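Local atomic coordinates of cytochrome c (PDB entry 3A9F), a protein that carries electrons through a single covalently bound heme c, as the electron carrier domain of the green sulfur bacterial photosynthetic reaction center cytochrome cz. Residues A[30-34]-A[83-88]. Residues are numbered along the deposited sequence.
Sequences AKKLV and TIGIWL
Two alpha-helical turns, 30-34 from helix 27-37 and 83-88 from helix 78-91, cross at -108° with axes 8.7 Å apart. Ala30 CA lies 5.9 Å from Thr83 CA, and Val34 CA 5.5 Å from Ile84 CA. Thr83 (chi1 m) turns its methyl inward: CG2 sits 3.6 Å from Ala30 CB and 3.9 Å from Leu33 CD2. Ile84 (m, t) runs alongside, CG1 4.0 Å from Val34 CG2 and 4.4 Å from Leu33 CG. Trp87 (chi1 t, chi2 89°) has one indole face covered by Lys31 CB, 3.5 Å from Trp87 NE1, in a CH-pi contact 3.9 Å from the five-membered ring centroid and 30° off its normal; Val34 CG2 approaches Trp87 CE3 at 3.9 Å, and Ala30 CB lies 3.8 Å from Trp87 CB, its small side chain letting the backbones come close. Leu88 CD2 meets Val34 CG1 at 4.2 Å; Ile84 and Leu88 also touch the heme. This near-perpendicular pairing of N- and C-terminal helices is the hallmark of the class I cytochrome c fold. No hydrogen bond links the segments, so apolar packing and the Lys31-indole CH-pi interaction hold them together.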
loop_
_atom_site.group_PDB
_atom_site.type_symbol
_atom_site.label_atom_id
_atom_site.label_comp_id
_atom_site.label_asym_id
_atom_site.label_seq_id
_atom_site.Cartn_x
_atom_site.Cartn_y
_atom_site.Cartn_z
ATOM N N ALA A 30 0.948 -10.772 0.018
ATOM C CA ALA A 30 0.690 -9.330 -0.058
ATOM C C ALA A 30 1.984 -8.549 -0.197
ATOM O O ALA A 30 2.065 -7.632 -1.008
ATOM C CB ALA A 30 -0.081 -8.858 1.161
ATOM N N LYS A 31 3.020 -8.939 0.549
ATOM C CA LYS A 31 4.313 -8.261 0.453
ATOM C C LYS A 31 4.880 -8.378 -0.956
ATOM O O LYS A 31 5.462 -7.422 -1.481
ATOM C CB LYS A 31 5.307 -8.854 1.460
ATOM C CG LYS A 31 6.683 -8.157 1.485
ATOM C CD LYS A 31 7.614 -8.844 2.498
ATOM C CE LYS A 31 8.986 -8.195 2.545
ATOM N NZ LYS A 31 9.778 -8.524 1.329
ATOM N N LYS A 32 4.712 -9.540 -1.581
ATOM C CA LYS A 32 5.194 -9.722 -2.944
ATOM C C LYS A 32 4.489 -8.763 -3.891
ATOM O O LYS A 32 5.136 -8.174 -4.766
ATOM C CB LYS A 32 5.009 -11.171 -3.384
ATOM C CG LYS A 32 5.941 -12.110 -2.658
ATOM C CD LYS A 32 5.742 -13.546 -3.086
ATOM C CE LYS A 32 6.659 -14.476 -2.274
ATOM N NZ LYS A 32 6.469 -15.893 -2.639
ATOM N N LEU A 33 3.184 -8.583 -3.712
ATOM C CA LEU A 33 2.431 -7.666 -4.561
ATOM C C LEU A 33 2.841 -6.201 -4.343
ATOM O O LEU A 33 2.956 -5.446 -5.299
ATOM C CB LEU A 33 0.940 -7.870 -4.340
ATOM C CG LEU A 33 0.025 -7.157 -5.356
ATOM C CD1 LEU A 33 0.319 -7.542 -6.815
ATOM C CD2 LEU A 33 -1.426 -7.392 -4.977
ATOM N N VAL A 34 3.085 -5.817 -3.090
ATOM C CA VAL A 34 3.638 -4.489 -2.792
ATOM C C VAL A 34 4.967 -4.300 -3.511
ATOM O O VAL A 34 5.209 -3.255 -4.131
ATOM C CB VAL A 34 3.825 -4.281 -1.257
ATOM C CG1 VAL A 34 4.560 -2.976 -0.977
ATOM C CG2 VAL A 34 2.483 -4.313 -0.543
ATOM N N THR A 83 -5.168 -5.133 -1.233
ATOM C CA THR A 83 -4.100 -5.973 -0.672
ATOM C C THR A 83 -2.915 -5.142 -0.209
ATOM O O THR A 83 -2.375 -5.353 0.876
ATOM C CB THR A 83 -3.687 -6.996 -1.727
ATOM O OG1 THR A 83 -4.809 -7.846 -1.997
ATOM C CG2 THR A 83 -2.487 -7.833 -1.283
ATOM N N ILE A 84 -2.503 -4.208 -1.055
ATOM C CA ILE A 84 -1.352 -3.375 -0.777
ATOM C C ILE A 84 -1.610 -2.502 0.439
ATOM O O ILE A 84 -0.747 -2.381 1.308
ATOM C CB ILE A 84 -1.002 -2.525 -2.026
ATOM C CG1 ILE A 84 -0.429 -3.436 -3.113
ATOM C CG2 ILE A 84 -0.021 -1.379 -1.658
ATOM C CD1 ILE A 84 -0.365 -2.788 -4.499
ATOM N N GLY A 85 -2.796 -1.908 0.518
ATOM C CA GLY A 85 -3.130 -1.077 1.680
ATOM C C GLY A 85 -3.092 -1.851 2.988
ATOM O O GLY A 85 -2.588 -1.357 3.993
ATOM N N ILE A 86 -3.637 -3.064 2.972
ATOM C CA ILE A 86 -3.611 -3.889 4.177
ATOM C C ILE A 86 -2.172 -4.170 4.603
ATOM O O ILE A 86 -1.825 -3.999 5.768
ATOM C CB ILE A 86 -4.377 -5.202 3.956
ATOM C CG1 ILE A 86 -5.885 -4.922 3.864
ATOM C CG2 ILE A 86 -4.065 -6.198 5.097
ATOM C CD1 ILE A 86 -6.684 -6.077 3.235
ATOM N N TRP A 87 -1.323 -4.582 3.667
ATOM C CA TRP A 87 0.051 -4.918 4.040
ATOM C C TRP A 87 0.795 -3.677 4.528
ATOM O O TRP A 87 1.476 -3.724 5.559
ATOM C CB TRP A 87 0.817 -5.592 2.886
ATOM C CG TRP A 87 2.124 -6.138 3.363
ATOM C CD1 TRP A 87 2.344 -7.386 3.879
ATOM C CD2 TRP A 87 3.364 -5.440 3.451
ATOM N NE1 TRP A 87 3.655 -7.515 4.261
ATOM C CE2 TRP A 87 4.304 -6.335 4.015
ATOM C CE3 TRP A 87 3.784 -4.151 3.089
ATOM C CZ2 TRP A 87 5.643 -5.982 4.228
ATOM C CZ3 TRP A 87 5.112 -3.797 3.302
ATOM C CH2 TRP A 87 6.026 -4.712 3.872
ATOM N N LEU A 88 0.685 -2.564 3.802
ATOM C CA LEU A 88 1.390 -1.359 4.242
ATOM C C LEU A 88 0.888 -0.906 5.616
ATOM O O LEU A 88 1.695 -0.518 6.480
ATOM C CB LEU A 88 1.223 -0.232 3.242
ATOM C CG LEU A 88 1.950 -0.426 1.920
ATOM C CD1 LEU A 88 1.435 0.615 0.918
ATOM C CD2 LEU A 88 3.477 -0.345 2.102
#